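Local structure of 6-phosphogluconate dehydrogenase, NAD-binding (Mycolicibacterium smegmatis MC2 155, 6SMT) at residues B[14-19]-B[37-42]. The protein reduces imines to amines as an S-enantioselective imine reductase, using NADPH as the hydride donor. Sequence-based numbering, arbitrary orientation.
With NDP (NADPH dihydro-nicotinamide-adenine-dinucleotide phosphate), chain L.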
ATOM      1  N   THR B  14      27.645  21.492   0.453  1.00 15.42           N
ATOM      2  CA  THR B  14      28.344  20.345  -0.110  1.00 15.76           C
ATOM      3  C   THR B  14      27.396  19.151  -0.127  1.00 15.72           C
ATOM      4  O   THR B  14      26.664  18.941   0.853  1.00 16.20           O
ATOM      5  CB  THR B  14      29.591  19.953   0.659  1.00 17.71           C
ATOM      6  OG1 THR B  14      30.522  21.030   0.440  1.00 19.02           O
ATOM      7  CG2 THR B  14      30.235  18.676   0.195  1.00 17.78           C
ATOM      8  N   VAL B  15      27.344  18.424  -1.225  1.00 14.68           N
ATOM      9  CA  VAL B  15      26.655  17.113  -1.296  1.00 14.59           C
ATOM     10  C   VAL B  15      27.711  16.047  -1.443  1.00 16.00           C
ATOM     11  O   VAL B  15      28.480  16.063  -2.381  1.00 16.26           O
ATOM     12  CB  VAL B  15      25.620  17.052  -2.419  1.00 14.33           C
ATOM     13  CG1 VAL B  15      24.905  15.726  -2.379  1.00 14.56           C
ATOM     14  CG2 VAL B  15      24.613  18.178  -2.310  1.00 15.12           C
ATOM     15  N   LEU B  16      27.728  15.073  -0.550  1.00 14.24           N
ATOM     16  CA  LEU B  16      28.572  13.867  -0.563  1.00 15.02           C
ATOM     17  C   LEU B  16      27.649  12.691  -0.885  1.00 15.68           C
ATOM     18  O   LEU B  16      26.765  12.367  -0.067  1.00 15.42           O
ATOM     19  CB  LEU B  16      29.329  13.663   0.740  1.00 15.06           C
ATOM     20  CG  LEU B  16      30.214  14.839   1.140  1.00 15.99           C
ATOM     21  CD1 LEU B  16      29.612  15.696   2.201  1.00 17.63           C
ATOM     22  CD2 LEU B  16      31.623  14.417   1.595  1.00 19.15           C
ATOM     23  N   GLY B  17      27.878  12.074  -2.020  1.00 16.72           N
ATOM     24  CA  GLY B  17      27.093  10.985  -2.527  1.00 15.47           C
ATOM     25  C   GLY B  17      26.273  11.418  -3.720  1.00 16.07           C
ATOM     26  O   GLY B  17      25.431  12.333  -3.620  1.00 15.43           O
ATOM     27  N   LEU B  18      26.610  10.875  -4.907  1.00 15.35           N
ATOM     28  CA  LEU B  18      26.066  11.291  -6.204  1.00 15.48           C
ATOM     29  C   LEU B  18      25.412  10.112  -6.882  1.00 16.64           C
ATOM     30  O   LEU B  18      25.488   9.993  -8.152  1.00 17.05           O
ATOM     31  CB  LEU B  18      27.129  12.031  -7.069  1.00 16.98           C
ATOM     32  CG  LEU B  18      27.768  13.221  -6.412  1.00 17.73           C
ATOM     33  CD1 LEU B  18      28.822  13.823  -7.361  1.00 19.90           C
ATOM     34  CD2 LEU B  18      26.746  14.295  -6.053  1.00 19.21           C
ATOM     35  N   GLY B  19      24.738   9.237  -6.156  1.00 15.19           N
ATOM     36  CA  GLY B  19      23.723   8.375  -6.771  1.00 15.35           C
ATOM     37  C   GLY B  19      22.550   9.211  -7.237  1.00 14.33           C
ATOM     38  O   GLY B  19      22.598  10.409  -7.209  1.00 15.01           O
ATOM     39  N   THR B  37      29.191  22.371  -3.821  1.00 15.45           N
ATOM     40  CA  THR B  37      30.362  21.514  -4.038  1.00 16.17           C
ATOM     41  C   THR B  37      29.894  20.084  -3.956  1.00 18.08           C
ATOM     42  O   THR B  37      29.184  19.736  -3.002  1.00 19.24           O
ATOM     43  CB  THR B  37      31.459  21.835  -3.020  1.00 18.25           C
ATOM     44  OG1 THR B  37      31.864  23.206  -3.170  1.00 19.67           O
ATOM     45  CG2 THR B  37      32.664  20.929  -3.086  1.00 19.52           C
ATOM     46  N   VAL B  38      30.426  19.227  -4.804  1.00 16.80           N
ATOM     47  CA  VAL B  38      30.023  17.804  -4.818  1.00 15.99           C
ATOM     48  C   VAL B  38      31.214  16.912  -4.661  1.00 18.11           C
ATOM     49  O   VAL B  38      32.339  17.256  -5.067  1.00 19.98           O
ATOM     50  CB  VAL B  38      29.176  17.445  -6.025  1.00 16.46           C
ATOM     51  CG1 VAL B  38      27.973  18.294  -6.110  1.00 16.72           C
ATOM     52  CG2 VAL B  38      29.936  17.570  -7.351  1.00 17.73           C
ATOM     53  N   TRP B  39      31.004  15.730  -4.105  1.00 16.53           N
ATOM     54  CA  TRP B  39      32.001  14.652  -3.935  1.00 16.85           C
ATOM     55  C   TRP B  39      31.306  13.326  -4.062  1.00 18.61           C
ATOM     56  O   TRP B  39      30.142  13.192  -3.585  1.00 17.26           O
ATOM     57  CB  TRP B  39      32.773  14.765  -2.635  1.00 17.65           C
ATOM     58  CG  TRP B  39      33.731  13.623  -2.436  1.00 18.89           C
ATOM     59  CD1 TRP B  39      35.064  13.569  -2.823  1.00 19.89           C
ATOM     60  CD2 TRP B  39      33.459  12.346  -1.879  1.00 19.02           C
ATOM     61  NE1 TRP B  39      35.580  12.315  -2.565  1.00 21.84           N
ATOM     62  CE2 TRP B  39      34.625  11.536  -1.938  1.00 20.83           C
ATOM     63  CE3 TRP B  39      32.309  11.787  -1.300  1.00 19.93           C
ATOM     64  CZ2 TRP B  39      34.669  10.228  -1.449  1.00 21.88           C
ATOM     65  CZ3 TRP B  39      32.346  10.482  -0.895  1.00 21.28           C
ATOM     66  CH2 TRP B  39      33.515   9.718  -0.914  1.00 22.30           C
ATOM     67  N   ASN B  40      31.930  12.353  -4.715  1.00 18.66           N
ATOM     68  CA  ASN B  40      31.460  10.957  -4.739  1.00 18.22           C
ATOM     69  C   ASN B  40      32.667  10.050  -4.684  1.00 20.58           C
ATOM     70  O   ASN B  40      33.706  10.415  -5.319  1.00 21.41           O
ATOM     71  CB  ASN B  40      30.577  10.766  -5.926  1.00 17.69           C
ATOM     72  CG  ASN B  40      29.862   9.453  -5.913  1.00 19.20           C
ATOM     73  OD1 ASN B  40      29.042   9.254  -4.983  1.00 19.68           O
ATOM     74  ND2 ASN B  40      30.014   8.627  -6.919  1.00 20.68           N
ATOM     75  N   ARG B  41      32.476   8.907  -4.092  1.00 20.27           N
ATOM     76  CA  ARG B  41      33.521   7.853  -4.089  1.00 22.44           C
ATOM     77  C   ARG B  41      33.958   7.624  -5.538  1.00 22.33           C
ATOM     78  O   ARG B  41      35.215   7.534  -5.805  1.00 24.32           O
ATOM     79  CB  ARG B  41      32.954   6.592  -3.438  1.00 21.26           C
ATOM     80  CG  ARG B  41      33.878   5.382  -3.613  1.00 22.23           C
ATOM     81  CD  ARG B  41      33.272   4.186  -2.966  1.00 23.45           C
ATOM     82  NE  ARG B  41      32.022   3.784  -3.483  1.00 22.99           N
ATOM     83  CZ  ARG B  41      31.376   2.724  -3.065  1.00 26.07           C
ATOM     84  NH1 ARG B  41      31.865   1.973  -2.105  1.00 27.46           N
ATOM     85  NH2 ARG B  41      30.233   2.420  -3.613  1.00 25.37           N
ATOM     86  N   THR B  42      33.036   7.436  -6.448  1.00 21.34           N
ATOM     87  CA  THR B  42      33.247   7.330  -7.920  1.00 23.88           C
ATOM     88  C   THR B  42      33.201   8.707  -8.554  1.00 23.99           C
ATOM     89  O   THR B  42      32.145   9.264  -8.797  1.00 24.92           O
ATOM     90  CB  THR B  42      32.243   6.379  -8.554  1.00 26.03           C
ATOM     91  OG1 THR B  42      32.314   5.164  -7.838  1.00 24.58           O
ATOM     92  CG2 THR B  42      32.522   6.148 -10.035  1.00 29.18           C
TER
HETATM   93  PA  NDP L 301      22.031   4.372  -3.020  1.00 15.55           P
HETATM   94  O1A NDP L 301      21.230   4.138  -1.772  1.00 16.18           O
HETATM   95  O2A NDP L 301      22.091   3.322  -4.084  1.00 17.89           O
HETATM   96  O5B NDP L 301      23.494   4.811  -2.596  1.00 17.08           O
HETATM   97  C5B NDP L 301      24.428   5.072  -3.660  1.00 18.22           C
HETATM   98  C4B NDP L 301      25.421   6.099  -3.177  1.00 15.71           C
HETATM   99  O4B NDP L 301      26.139   5.616  -2.006  1.00 15.83           O
HETATM  100  C3B NDP L 301      26.508   6.385  -4.232  1.00 15.67           C
HETATM  101  O3B NDP L 301      26.956   7.724  -4.145  1.00 16.56           O
HETATM  102  C2B NDP L 301      27.593   5.422  -3.799  1.00 16.66           C
HETATM  103  O2B NDP L 301      28.930   5.704  -4.201  1.00 17.41           O
HETATM  104  C1B NDP L 301      27.523   5.662  -2.304  1.00 16.62           C
HETATM  105  N9A NDP L 301      28.202   4.654  -1.497  1.00 18.53           N
HETATM  106  C8A NDP L 301      27.849   3.338  -1.302  1.00 18.71           C
HETATM  107  N7A NDP L 301      28.671   2.708  -0.495  1.00 20.93           N
HETATM  108  C5A NDP L 301      29.628   3.646  -0.145  1.00 21.13           C
HETATM  109  C6A NDP L 301      30.805   3.600   0.647  1.00 22.93           C
HETATM  110  N6A NDP L 301      31.183   2.541   1.357  1.00 28.10           N
HETATM  111  N1A NDP L 301      31.530   4.736   0.740  1.00 23.66           N
HETATM  112  C2A NDP L 301      31.144   5.831   0.081  1.00 22.47           C
HETATM  113  N3A NDP L 301      30.076   5.984  -0.710  1.00 21.29           N
HETATM  114  C4A NDP L 301      29.372   4.849  -0.797  1.00 19.14           C
HETATM  115  O3  NDP L 301      21.596   5.705  -3.797  1.00 16.89           O
HETATM  116  PN  NDP L 301      20.408   6.714  -3.858  1.00 14.94           P
HETATM  117  O1N NDP L 301      20.923   7.952  -4.444  1.00 15.19           O
HETATM  118  O2N NDP L 301      19.250   6.060  -4.522  1.00 15.13           O
HETATM  119  O5D NDP L 301      19.947   6.933  -2.333  1.00 13.61           O
HETATM  120  C5D NDP L 301      20.798   7.596  -1.405  1.00 14.31           C
HETATM  121  C4D NDP L 301      20.080   7.576  -0.077  1.00 14.32           C
HETATM  122  O4D NDP L 301      18.860   8.347  -0.225  1.00 13.72           O
HETATM  123  C3D NDP L 301      19.677   6.195   0.460  1.00 13.44           C
HETATM  124  O3D NDP L 301      19.894   6.064   1.859  1.00 14.46           O
HETATM  125  C2D NDP L 301      18.191   6.143   0.152  1.00 13.44           C
HETATM  126  O2D NDP L 301      17.417   5.299   1.000  1.00 14.27           O
HETATM  127  C1D NDP L 301      17.754   7.580   0.256  1.00 13.14           C
HETATM  128  N1N NDP L 301      16.581   7.914  -0.576  1.00 13.61           N
HETATM  129  C2N NDP L 301      16.583   7.642  -1.918  1.00 13.52           C
HETATM  130  C3N NDP L 301      15.490   7.858  -2.688  1.00 13.23           C
HETATM  131  C7N NDP L 301      15.465   7.563  -4.135  1.00 15.26           C
HETATM  132  O7N NDP L 301      14.373   7.764  -4.714  1.00 16.88           O
HETATM  133  N7N NDP L 301      16.535   7.144  -4.789  1.00 13.95           N
HETATM  134  C4N NDP L 301      14.267   8.359  -2.095  1.00 14.64           C
HETATM  135  C5N NDP L 301      14.336   8.689  -0.686  1.00 14.54           C
HETATM  136  C6N NDP L 301      15.437   8.510   0.010  1.00 13.53           C
HETATM  137  P2B NDP L 301      29.360   5.238  -5.699  1.00 20.06           P
HETATM  138  O1X NDP L 301      30.912   5.373  -5.665  1.00 21.17           O
HETATM  139  O2X NDP L 301      28.941   3.777  -5.836  1.00 21.25           O
HETATM  140  O3X NDP L 301      28.699   6.081  -6.714  1.00 19.90           O
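N40 meets L18 where the parallel strands 12-16 and 35-39 run out towards NADPH. CG of N40 lies anti to its backbone N (chi1 -170°), which brings the amide back across the turn after the first strand. OD1 takes the amide N-H of L18 (N to OD1 2.9 Å) from above the carbonyl plane, 54° out of it. The same OD1 accepts the 3'-hydroxyl O3B of the adenosine ribose of NADPH at 2.7 Å. ND2 gives one N-H to O of T42, nearly in the amide plane, and the other to 2'-phosphate oxygen O3X at 2.9 Å. The amide is therefore gripped at both ends.

L18 and N40 lie alongside with their side chains running opposite ways, CG and CD1 of L18 against CB of N40. CD1 of L18 also reaches CB of V38 at 3.9 Å. Next to helix 60-65, CD2 of L16 meets CE3 of the W39 ring obliquely. G17 N bonds almost straight to O of W39 (3.0 Å), the last backbone-to-backbone bond between the two segments.

R41 lays its guanidinium over the adenine. NE and NH2 each hold a 2'-phosphate oxygen, with T42 OG1 on O1X at 2.6 Å. The unit is the first beta-alpha-beta of a Rossmann fold, with G17 and G19 in its GxGxxG turn. N40 ties that turn to the adenosine ribose and its 2'-phosphate, and the cationic R41 beside the 2'-phosphate is consistent with a preference for NADPH over NADH.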